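Local coordinates for protein aminoglycoside phosphotransferase (Alicyclobacillus acidocaldarius subsp. acidocaldarius, PDB 4PDY) that probably transfers a phosphate group to a small-molecule substrate, using a protein-kinase-like fold, at residues Leu131-Trp145 with Leu241-Asp255. Sequence-based numbering, arbitrary orientation.
With SCN (thiocyanate ion), chain H.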
ATOM      1  N   LEU A 131     -10.801  -2.270  -1.949  1.00  8.55           N
ATOM      2  CA  LEU A 131      -9.811  -3.287  -1.586  1.00  8.83           C
ATOM      3  C   LEU A 131     -10.482  -4.599  -1.138  1.00  9.07           C
ATOM      4  O   LEU A 131     -10.044  -5.688  -1.513  1.00 10.12           O
ATOM      5  CB  LEU A 131      -8.899  -2.752  -0.488  1.00  9.86           C
ATOM      6  CG  LEU A 131      -7.910  -1.658  -0.926  1.00 10.99           C
ATOM      7  CD1 LEU A 131      -7.340  -0.988   0.321  1.00 11.76           C
ATOM      8  CD2 LEU A 131      -6.808  -2.201  -1.829  1.00 11.03           C
ATOM      9  N   ALA A 132     -11.533  -4.476  -0.345  1.00  9.03           N
ATOM     10  CA  ALA A 132     -12.277  -5.643   0.109  1.00 10.70           C
ATOM     11  C   ALA A 132     -12.921  -6.381  -1.052  1.00  9.53           C
ATOM     12  O   ALA A 132     -12.943  -7.605  -1.113  1.00 10.69           O
ATOM     13  CB  ALA A 132     -13.307  -5.218   1.119  1.00 10.78           C
ATOM     14  N   GLN A 133     -13.479  -5.621  -1.994  1.00  9.13           N
ATOM     15  CA  GLN A 133     -14.081  -6.225  -3.179  1.00  9.74           C
ATOM     16  C   GLN A 133     -13.047  -6.975  -4.006  1.00  9.29           C
ATOM     17  O   GLN A 133     -13.327  -8.047  -4.536  1.00 10.54           O
ATOM     18  CB  GLN A 133     -14.786  -5.167  -4.043  1.00 10.59           C
ATOM     19  CG  GLN A 133     -16.045  -4.609  -3.424  1.00 10.67           C
ATOM     20  CD  GLN A 133     -16.706  -3.569  -4.291  1.00 12.48           C
ATOM     21  OE1 GLN A 133     -16.011  -2.772  -4.952  1.00 13.68           O
ATOM     22  NE2 GLN A 133     -18.038  -3.604  -4.361  1.00 13.18           N
ATOM     23  N   PHE A 134     -11.865  -6.390  -4.160  1.00  9.19           N
ATOM     24  CA  PHE A 134     -10.799  -7.061  -4.901  1.00  9.91           C
ATOM     25  C   PHE A 134     -10.407  -8.388  -4.240  1.00 10.43           C
ATOM     26  O   PHE A 134     -10.256  -9.397  -4.910  1.00 10.20           O
ATOM     27  CB  PHE A 134      -9.586  -6.131  -5.022  1.00 10.50           C
ATOM     28  CG  PHE A 134      -8.397  -6.753  -5.722  1.00  9.71           C
ATOM     29  CD1 PHE A 134      -8.490  -7.196  -7.026  1.00 10.34           C
ATOM     30  CD2 PHE A 134      -7.188  -6.892  -5.070  1.00  9.86           C
ATOM     31  CE1 PHE A 134      -7.408  -7.761  -7.666  1.00 11.47           C
ATOM     32  CE2 PHE A 134      -6.100  -7.440  -5.697  1.00 11.07           C
ATOM     33  CZ  PHE A 134      -6.215  -7.902  -6.995  1.00 11.07           C
ATOM     34  N   HIS A 135     -10.285  -8.351  -2.927  1.00 10.19           N
ATOM     35  CA  HIS A 135      -9.880  -9.543  -2.184  1.00 10.38           C
ATOM     36  C   HIS A 135     -10.930 -10.629  -2.325  1.00 11.03           C
ATOM     37  O   HIS A 135     -10.598 -11.791  -2.583  1.00 11.26           O
ATOM     38  CB  HIS A 135      -9.638  -9.185  -0.730  1.00 11.85           C
ATOM     39  CG  HIS A 135      -8.894 -10.245   0.020  1.00 12.60           C
ATOM     40  ND1 HIS A 135      -7.522 -10.306   0.046  1.00 14.88           N
ATOM     41  CD2 HIS A 135      -9.336 -11.293   0.751  1.00 13.61           C
ATOM     42  CE1 HIS A 135      -7.145 -11.347   0.769  1.00 14.42           C
ATOM     43  NE2 HIS A 135      -8.229 -11.962   1.201  1.00 17.25           N
ATOM     44  N   GLU A 136     -12.195 -10.243  -2.211  1.00 11.32           N
ATOM     45  CA  GLU A 136     -13.298 -11.197  -2.312  1.00 12.49           C
ATOM     46  C   GLU A 136     -13.383 -11.798  -3.712  1.00 11.58           C
ATOM     47  O   GLU A 136     -13.566 -13.003  -3.892  1.00 13.46           O
ATOM     48  CB  GLU A 136     -14.609 -10.514  -1.929  1.00 14.82           C
ATOM     49  CG  GLU A 136     -15.851 -11.387  -2.013  1.00 17.97           C
ATOM     50  CD  GLU A 136     -15.960 -12.420  -0.895  1.00 22.16           C
ATOM     51  OE1 GLU A 136     -15.135 -12.410   0.045  1.00 28.16           O
ATOM     52  OE2 GLU A 136     -16.897 -13.240  -0.953  1.00 33.96           O
ATOM     53  N   ALA A 137     -13.295 -10.925  -4.732  1.00 11.59           N
ATOM     54  CA  ALA A 137     -13.430 -11.351  -6.126  1.00 10.50           C
ATOM     55  C   ALA A 137     -12.299 -12.244  -6.622  1.00 10.77           C
ATOM     56  O   ALA A 137     -12.413 -12.817  -7.693  1.00 12.65           O
ATOM     57  CB  ALA A 137     -13.558 -10.138  -7.047  1.00 11.33           C
ATOM     58  N   THR A 138     -11.206 -12.307  -5.864  1.00 11.42           N
ATOM     59  CA  THR A 138     -10.045 -13.103  -6.249  1.00 12.14           C
ATOM     60  C   THR A 138      -9.805 -14.317  -5.347  1.00 13.16           C
ATOM     61  O   THR A 138      -8.774 -14.979  -5.447  1.00 13.36           O
ATOM     62  CB  THR A 138      -8.770 -12.246  -6.306  1.00 12.16           C
ATOM     63  OG1 THR A 138      -8.559 -11.591  -5.053  1.00 10.96           O
ATOM     64  CG2 THR A 138      -8.877 -11.198  -7.418  1.00 12.76           C
ATOM     65  N   ARG A 139     -10.764 -14.603  -4.473  1.00 13.48           N
ATOM     66  CA  ARG A 139     -10.668 -15.777  -3.603  1.00 14.35           C
ATOM     67  C   ARG A 139     -10.432 -17.007  -4.466  1.00 14.86           C
ATOM     68  O   ARG A 139     -11.027 -17.175  -5.523  1.00 15.46           O
ATOM     69  CB  ARG A 139     -11.992 -15.919  -2.846  1.00 18.47           C
ATOM     70  CG  ARG A 139     -12.045 -16.990  -1.783  1.00 24.06           C
ATOM     71  CD  ARG A 139     -13.300 -16.842  -0.924  1.00 33.19           C
ATOM     72  NE  ARG A 139     -13.141 -15.832   0.131  1.00 40.43           N
ATOM     73  CZ  ARG A 139     -12.802 -16.086   1.402  1.00 39.07           C
ATOM     74  NH1 ARG A 139     -12.576 -17.326   1.812  1.00 47.78           N
ATOM     75  NH2 ARG A 139     -12.676 -15.092   2.271  1.00 45.16           N
ATOM     76  N   SER A 140      -9.538 -17.873  -4.005  1.00 15.84           N
ATOM     77  CA  SER A 140      -9.265 -19.126  -4.689  1.00 19.32           C
ATOM     78  C   SER A 140      -8.565 -18.987  -6.048  1.00 17.97           C
ATOM     79  O   SER A 140      -8.327 -20.009  -6.694  1.00 21.78           O
ATOM     80  CB  SER A 140     -10.545 -19.970  -4.863  1.00 22.60           C
ATOM     81  OG  SER A 140     -11.112 -20.320  -3.607  1.00 33.95           O
ATOM     82  N   PHE A 141      -8.212 -17.766  -6.478  1.00 16.65           N
ATOM     83  CA  PHE A 141      -7.596 -17.579  -7.795  1.00 16.38           C
ATOM     84  C   PHE A 141      -6.085 -17.668  -7.670  1.00 13.35           C
ATOM     85  O   PHE A 141      -5.470 -16.840  -6.997  1.00 14.21           O
ATOM     86  CB  PHE A 141      -7.950 -16.218  -8.415  1.00 14.76           C
ATOM     87  CG  PHE A 141      -7.331 -16.018  -9.783  1.00 13.17           C
ATOM     88  CD1 PHE A 141      -7.834 -16.686 -10.882  1.00 14.64           C
ATOM     89  CD2 PHE A 141      -6.174 -15.272  -9.943  1.00 13.38           C
ATOM     90  CE1 PHE A 141      -7.237 -16.561 -12.125  1.00 14.60           C
ATOM     91  CE2 PHE A 141      -5.559 -15.148 -11.177  1.00 14.78           C
ATOM     92  CZ  PHE A 141      -6.105 -15.783 -12.280  1.00 14.96           C
ATOM     93  N   ARG A 142      -5.500 -18.676  -8.306  1.00 13.35           N
ATOM     94  CA  ARG A 142      -4.042 -18.861  -8.346  1.00 13.25           C
ATOM     95  C   ARG A 142      -3.389 -18.595  -7.004  1.00 14.12           C
ATOM     96  O   ARG A 142      -2.412 -17.864  -6.873  1.00 14.22           O
ATOM     97  CB  ARG A 142      -3.424 -17.995  -9.438  1.00 13.53           C
ATOM     98  CG  ARG A 142      -3.926 -18.305 -10.849  1.00 14.54           C
ATOM     99  CD  ARG A 142      -3.448 -19.642 -11.385  1.00 14.35           C
ATOM    100  NE  ARG A 142      -1.985 -19.748 -11.373  1.00 13.98           N
ATOM    101  CZ  ARG A 142      -1.172 -19.313 -12.349  1.00 13.97           C
ATOM    102  NH1 ARG A 142      -1.641 -18.730 -13.453  1.00 14.92           N
ATOM    103  NH2 ARG A 142       0.138 -19.468 -12.244  1.00 15.85           N
ATOM    104  N   THR A 143      -3.913 -19.292  -6.011  1.00 16.34           N
ATOM    105  CA  THR A 143      -3.535 -19.068  -4.617  1.00 17.75           C
ATOM    106  C   THR A 143      -2.062 -19.327  -4.310  1.00 18.27           C
ATOM    107  O   THR A 143      -1.483 -18.639  -3.471  1.00 21.23           O
ATOM    108  CB  THR A 143      -4.407 -19.928  -3.673  1.00 20.68           C
ATOM    109  OG1 THR A 143      -5.780 -19.579  -3.848  1.00 20.82           O
ATOM    110  CG2 THR A 143      -4.039 -19.702  -2.212  1.00 25.13           C
ATOM    111  N   ASP A 144      -1.457 -20.289  -5.004  1.00 20.86           N
ATOM    112  CA  ASP A 144      -0.057 -20.624  -4.772  1.00 24.85           C
ATOM    113  C   ASP A 144       0.911 -19.845  -5.675  1.00 26.32           C
ATOM    114  O   ASP A 144       2.091 -20.168  -5.733  1.00 34.84           O
ATOM    115  CB  ASP A 144       0.143 -22.131  -4.954  1.00 27.69           C
ATOM    116  CG  ASP A 144      -0.597 -22.953  -3.908  1.00 36.46           C
ATOM    117  OD1 ASP A 144      -0.921 -22.409  -2.829  1.00 38.76           O
ATOM    118  OD2 ASP A 144      -0.844 -24.154  -4.163  1.00 50.24           O
ATOM    119  N   TRP A 145       0.424 -18.830  -6.387  1.00 20.23           N
ATOM    120  CA  TRP A 145       1.314 -17.992  -7.187  1.00 18.58           C
ATOM    121  C   TRP A 145       2.099 -16.977  -6.329  1.00 26.44           C
ATOM    122  O   TRP A 145       1.525 -16.215  -5.514  1.00 23.27           O
ATOM    123  CB  TRP A 145       0.536 -17.223  -8.242  1.00 18.14           C
ATOM    124  CG  TRP A 145       1.431 -16.399  -9.100  1.00 17.33           C
ATOM    125  CD1 TRP A 145       2.176 -16.825 -10.149  1.00 15.43           C
ATOM    126  CD2 TRP A 145       1.677 -15.002  -8.970  1.00 15.45           C
ATOM    127  NE1 TRP A 145       2.877 -15.776 -10.697  1.00 16.11           N
ATOM    128  CE2 TRP A 145       2.597 -14.646  -9.982  1.00 14.90           C
ATOM    129  CE3 TRP A 145       1.195 -14.004  -8.113  1.00 16.23           C
ATOM    130  CZ2 TRP A 145       3.030 -13.326 -10.176  1.00 16.54           C
ATOM    131  CZ3 TRP A 145       1.653 -12.688  -8.303  1.00 20.06           C
ATOM    132  CH2 TRP A 145       2.561 -12.377  -9.318  1.00 18.93           C
ATOM    133  N   LEU A 241      -8.791   1.289  -8.416  1.00 10.59           N
ATOM    134  CA  LEU A 241      -7.392   0.988  -8.235  1.00 11.04           C
ATOM    135  C   LEU A 241      -6.641   0.959  -9.549  1.00 10.32           C
ATOM    136  O   LEU A 241      -7.144   0.490 -10.562  1.00 12.13           O
ATOM    137  CB  LEU A 241      -7.208  -0.366  -7.552  1.00 12.10           C
ATOM    138  CG  LEU A 241      -7.712  -0.449  -6.120  1.00 12.45           C
ATOM    139  CD1 LEU A 241      -7.748  -1.907  -5.683  1.00 13.41           C
ATOM    140  CD2 LEU A 241      -6.855   0.354  -5.159  1.00 14.55           C
ATOM    141  N   ILE A 242      -5.411   1.434  -9.495  1.00 10.71           N
ATOM    142  CA  ILE A 242      -4.456   1.241 -10.573  1.00 10.77           C
ATOM    143  C   ILE A 242      -3.153   0.648  -9.995  1.00 10.22           C
ATOM    144  O   ILE A 242      -2.956   0.634  -8.771  1.00 10.60           O
ATOM    145  CB  ILE A 242      -4.196   2.520 -11.369  1.00 13.32           C
ATOM    146  CG1 ILE A 242      -3.531   3.532 -10.465  1.00 12.67           C
ATOM    147  CG2 ILE A 242      -5.518   3.069 -11.931  1.00 14.99           C
ATOM    148  CD1 ILE A 242      -3.054   4.760 -11.201  1.00 15.98           C
ATOM    149  N   ASP A 243      -2.293   0.185 -10.883  1.00 10.44           N
ATOM    150  CA  ASP A 243      -0.986  -0.388 -10.516  1.00  9.79           C
ATOM    151  C   ASP A 243      -1.070  -1.632  -9.634  1.00 10.10           C
ATOM    152  O   ASP A 243      -0.886  -1.527  -8.430  1.00 12.04           O
ATOM    153  CB  ASP A 243      -0.075   0.649  -9.860  1.00 11.53           C
ATOM    154  CG  ASP A 243       1.369   0.192  -9.787  1.00 13.05           C
ATOM    155  OD1 ASP A 243       1.662  -0.944 -10.205  1.00 14.41           O
ATOM    156  OD2 ASP A 243       2.199   0.978  -9.286  1.00 22.18           O
ATOM    157  N   PHE A 244      -1.366  -2.748 -10.287  1.00  8.75           N
ATOM    158  CA  PHE A 244      -1.498  -4.043  -9.624  1.00  9.70           C
ATOM    159  C   PHE A 244      -0.186  -4.819  -9.656  1.00 10.85           C
ATOM    160  O   PHE A 244      -0.196  -6.018  -9.460  1.00 11.18           O
ATOM    161  CB  PHE A 244      -2.639  -4.840 -10.281  1.00  9.84           C
ATOM    162  CG  PHE A 244      -4.011  -4.360  -9.888  1.00  9.61           C
ATOM    163  CD1 PHE A 244      -4.630  -3.285 -10.547  1.00 12.28           C
ATOM    164  CD2 PHE A 244      -4.666  -4.950  -8.812  1.00 10.62           C
ATOM    165  CE1 PHE A 244      -5.892  -2.864 -10.149  1.00 12.51           C
ATOM    166  CE2 PHE A 244      -5.920  -4.516  -8.415  1.00 12.25           C
ATOM    167  CZ  PHE A 244      -6.524  -3.484  -9.081  1.00 12.10           C
ATOM    168  N   GLU A 245       0.942  -4.153  -9.847  1.00 10.27           N
ATOM    169  CA  GLU A 245       2.224  -4.840 -10.037  1.00 10.65           C
ATOM    170  C   GLU A 245       2.719  -5.549  -8.773  1.00 10.83           C
ATOM    171  O   GLU A 245       3.496  -6.482  -8.880  1.00 13.50           O
ATOM    172  CB  GLU A 245       3.274  -3.860 -10.556  1.00 10.74           C
ATOM    173  CG  GLU A 245       2.931  -3.308 -11.918  1.00 12.01           C
ATOM    174  CD  GLU A 245       3.923  -2.296 -12.435  1.00 15.33           C
ATOM    175  OE1 GLU A 245       5.065  -2.246 -11.958  1.00 16.87           O
ATOM    176  OE2 GLU A 245       3.528  -1.517 -13.334  1.00 17.13           O
ATOM    177  N   LEU A 246       2.327  -5.052  -7.610  1.00 10.08           N
ATOM    178  CA  LEU A 246       2.703  -5.713  -6.348  1.00 10.66           C
ATOM    179  C   LEU A 246       1.630  -6.660  -5.823  1.00 10.93           C
ATOM    180  O   LEU A 246       1.840  -7.306  -4.787  1.00 13.38           O
ATOM    181  CB  LEU A 246       3.036  -4.655  -5.301  1.00 13.43           C
ATOM    182  CG  LEU A 246       4.226  -3.765  -5.613  1.00 16.76           C
ATOM    183  CD1 LEU A 246       4.493  -2.812  -4.475  1.00 18.40           C
ATOM    184  CD2 LEU A 246       5.462  -4.594  -5.916  1.00 20.82           C
ATOM    185  N   ALA A 247       0.501  -6.764  -6.510  1.00  9.64           N
ATOM    186  CA  ALA A 247      -0.620  -7.568  -6.047  1.00  9.78           C
ATOM    187  C   ALA A 247      -0.243  -9.044  -6.060  1.00 10.29           C
ATOM    188  O   ALA A 247       0.446  -9.497  -6.970  1.00 11.50           O
ATOM    189  CB  ALA A 247      -1.873  -7.313  -6.885  1.00  9.93           C
ATOM    190  N   ARG A 248      -0.722  -9.785  -5.048  1.00 10.03           N
ATOM    191  CA  ARG A 248      -0.482 -11.242  -4.960  1.00 10.94           C
ATOM    192  C   ARG A 248      -1.417 -11.791  -3.898  1.00 11.08           C
ATOM    193  O   ARG A 248      -1.977 -11.030  -3.133  1.00 10.19           O
ATOM    194  CB  ARG A 248       0.964 -11.570  -4.603  1.00 13.06           C
ATOM    195  CG  ARG A 248       1.409 -10.952  -3.309  1.00 15.34           C
ATOM    196  CD  ARG A 248       2.856 -11.281  -2.956  1.00 23.39           C
ATOM    197  NE  ARG A 248       3.289 -10.482  -1.811  1.00 27.50           N
ATOM    198  CZ  ARG A 248       3.120 -10.826  -0.530  1.00 30.89           C
ATOM    199  NH1 ARG A 248       2.518 -11.968  -0.193  1.00 37.03           N
ATOM    200  NH2 ARG A 248       3.546 -10.010   0.428  1.00 36.60           N
ATOM    201  N   PRO A 249      -1.592 -13.121  -3.872  1.00 10.22           N
ATOM    202  CA  PRO A 249      -2.345 -13.713  -2.786  1.00 10.45           C
ATOM    203  C   PRO A 249      -1.708 -13.315  -1.437  1.00 10.83           C
ATOM    204  O   PRO A 249      -0.495 -13.477  -1.240  1.00 12.13           O
ATOM    205  CB  PRO A 249      -2.210 -15.228  -3.045  1.00 12.59           C
ATOM    206  CG  PRO A 249      -1.997 -15.336  -4.526  1.00 12.12           C
ATOM    207  CD  PRO A 249      -1.158 -14.131  -4.848  1.00 12.13           C
ATOM    208  N   ALA A 250      -2.515 -12.807  -0.523  1.00 11.30           N
ATOM    209  CA  ALA A 250      -2.030 -12.365   0.785  1.00 11.38           C
ATOM    210  C   ALA A 250      -3.195 -12.132   1.707  1.00 11.63           C
ATOM    211  O   ALA A 250      -4.290 -11.816   1.238  1.00 12.66           O
ATOM    212  CB  ALA A 250      -1.196 -11.113   0.659  1.00 13.15           C
ATOM    213  N   PRO A 251      -2.983 -12.267   3.034  1.00 12.00           N
ATOM    214  CA  PRO A 251      -4.094 -12.070   3.945  1.00 12.27           C
ATOM    215  C   PRO A 251      -4.659 -10.662   3.835  1.00 11.31           C
ATOM    216  O   PRO A 251      -3.906  -9.701   3.755  1.00 11.36           O
ATOM    217  CB  PRO A 251      -3.466 -12.311   5.316  1.00 13.56           C
ATOM    218  CG  PRO A 251      -2.337 -13.251   5.051  1.00 16.37           C
ATOM    219  CD  PRO A 251      -1.786 -12.768   3.731  1.00 13.80           C
ATOM    220  N   ARG A 252      -5.982 -10.576   3.900  1.00 11.07           N
ATOM    221  CA  ARG A 252      -6.690  -9.316   3.798  1.00 10.41           C
ATOM    222  C   ARG A 252      -6.212  -8.275   4.804  1.00 11.34           C
ATOM    223  O   ARG A 252      -6.198  -7.071   4.515  1.00 12.33           O
ATOM    224  CB  ARG A 252      -8.191  -9.560   3.914  1.00 11.87           C
ATOM    225  CG  ARG A 252      -9.029  -8.363   3.547  1.00 12.05           C
ATOM    226  CD  ARG A 252     -10.496  -8.682   3.413  1.00 11.85           C
ATOM    227  NE  ARG A 252     -11.127  -8.868   4.726  1.00 11.91           N
ATOM    228  CZ  ARG A 252     -12.409  -8.635   4.990  1.00 12.50           C
ATOM    229  NH1 ARG A 252     -13.233  -8.201   4.030  1.00 11.57           N
ATOM    230  NH2 ARG A 252     -12.878  -8.798   6.222  1.00 13.97           N
ATOM    231  N   ALA A 253      -5.803  -8.710   5.984  1.00 11.40           N
ATOM    232  CA  ALA A 253      -5.296  -7.821   7.003  1.00  9.97           C
ATOM    233  C   ALA A 253      -4.146  -6.927   6.528  1.00 10.85           C
ATOM    234  O   ALA A 253      -3.934  -5.837   7.084  1.00 11.71           O
ATOM    235  CB  ALA A 253      -4.847  -8.642   8.222  1.00 11.10           C
ATOM    236  N   LEU A 254      -3.362  -7.394   5.557  1.00 11.35           N
ATOM    237  CA  LEU A 254      -2.260  -6.562   5.066  1.00 11.66           C
ATOM    238  C   LEU A 254      -2.755  -5.278   4.397  1.00 11.49           C
ATOM    239  O   LEU A 254      -2.308  -4.204   4.763  1.00 10.96           O
ATOM    240  CB  LEU A 254      -1.367  -7.328   4.120  1.00 12.98           C
ATOM    241  CG  LEU A 254      -0.509  -8.441   4.740  1.00 17.36           C
ATOM    242  CD1 LEU A 254       0.358  -9.090   3.680  1.00 18.88           C
ATOM    243  CD2 LEU A 254       0.349  -7.919   5.881  1.00 22.61           C
ATOM    244  N   ASP A 255      -3.700  -5.394   3.473  1.00 10.34           N
ATOM    245  CA  ASP A 255      -4.249  -4.202   2.846  1.00 11.00           C
ATOM    246  C   ASP A 255      -4.981  -3.358   3.890  1.00 11.18           C
ATOM    247  O   ASP A 255      -4.881  -2.129   3.882  1.00 10.64           O
ATOM    248  CB  ASP A 255      -5.200  -4.578   1.702  1.00 11.69           C
ATOM    249  CG  ASP A 255      -4.509  -4.725   0.318  1.00 11.28           C
ATOM    250  OD1 ASP A 255      -3.303  -4.407   0.136  1.00 12.00           O
ATOM    251  OD2 ASP A 255      -5.223  -5.221  -0.597  1.00 11.02           O
TER
HETATM  252  S   SCN H 407       6.991 -13.577 -12.927  0.75 27.55           S
HETATM  253  C   SCN H 407       5.762 -14.405 -13.103  0.75 19.06           C
HETATM  254  N   SCN H 407       4.816 -15.036 -13.233  0.75 16.22           N
HETATM  255  O   HOH W   1      -7.674  -6.441   0.074  1.00 14.56           O
HETATM  256  O   HOH W   2     -12.985  -8.897   1.324  1.00 13.94           O
HETATM  257  O   HOH W   3       1.745 -14.507  -2.591  1.00 27.62           O
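His-135 lays one face of its imidazole over the aliphatic stem of Arg-252, whose CB stands 3.7 Å from the ring centroid and almost on the ring normal, a CH-pi contact. With CG anti to the backbone N (chi1 -165°), the ring leaves helix 121-137 toward the start of helix 252-266, and CE1 of His-135 lies 2.9 Å from Ala-250 O, a short edge-on C-H to carbonyl approach in the ring plane. Replacing the histidine with an alanine would remove the imidazole, and the Arg-252 methylenes would probably lose the ring they rest on, opening a gap beside the Ala-250 carbonyl. An arginine suits the facing position because its methylenes pack on the ring while its guanidinium forms a salt bridge with Glu-291 and donates from NH1 to a water held by Ala-132 O. One turn back, the branched Leu-131 sets CD2 4.0 Å from Leu-241 CD1; a water joins Leu-131 O to Asp-255 OD2, which also accepts from His-223 N.

In the protein-kinase-like fold of this family, the 241-255 segment includes Asp-243, in a sequence, Ile-Asp-Phe-Glu, that resembles the kinase DFG motif. Phe-244, next to it, turns its ring edge onto the face of Phe-134 in a T-shaped pair, centroids 5.0 Å apart and planes at 60°. The pair joins the loop after strand 239-241 to helix 121-137, and flat apolar rings suit this buried site. The compact ring of Pro-249 fits closely under backbone carbonyls, its CG 3.5 Å from both Arg-142 O and Thr-143 O and its CD near Trp-145, whose NE1 donates to a thiocyanate, probably from the crystallisation liquor.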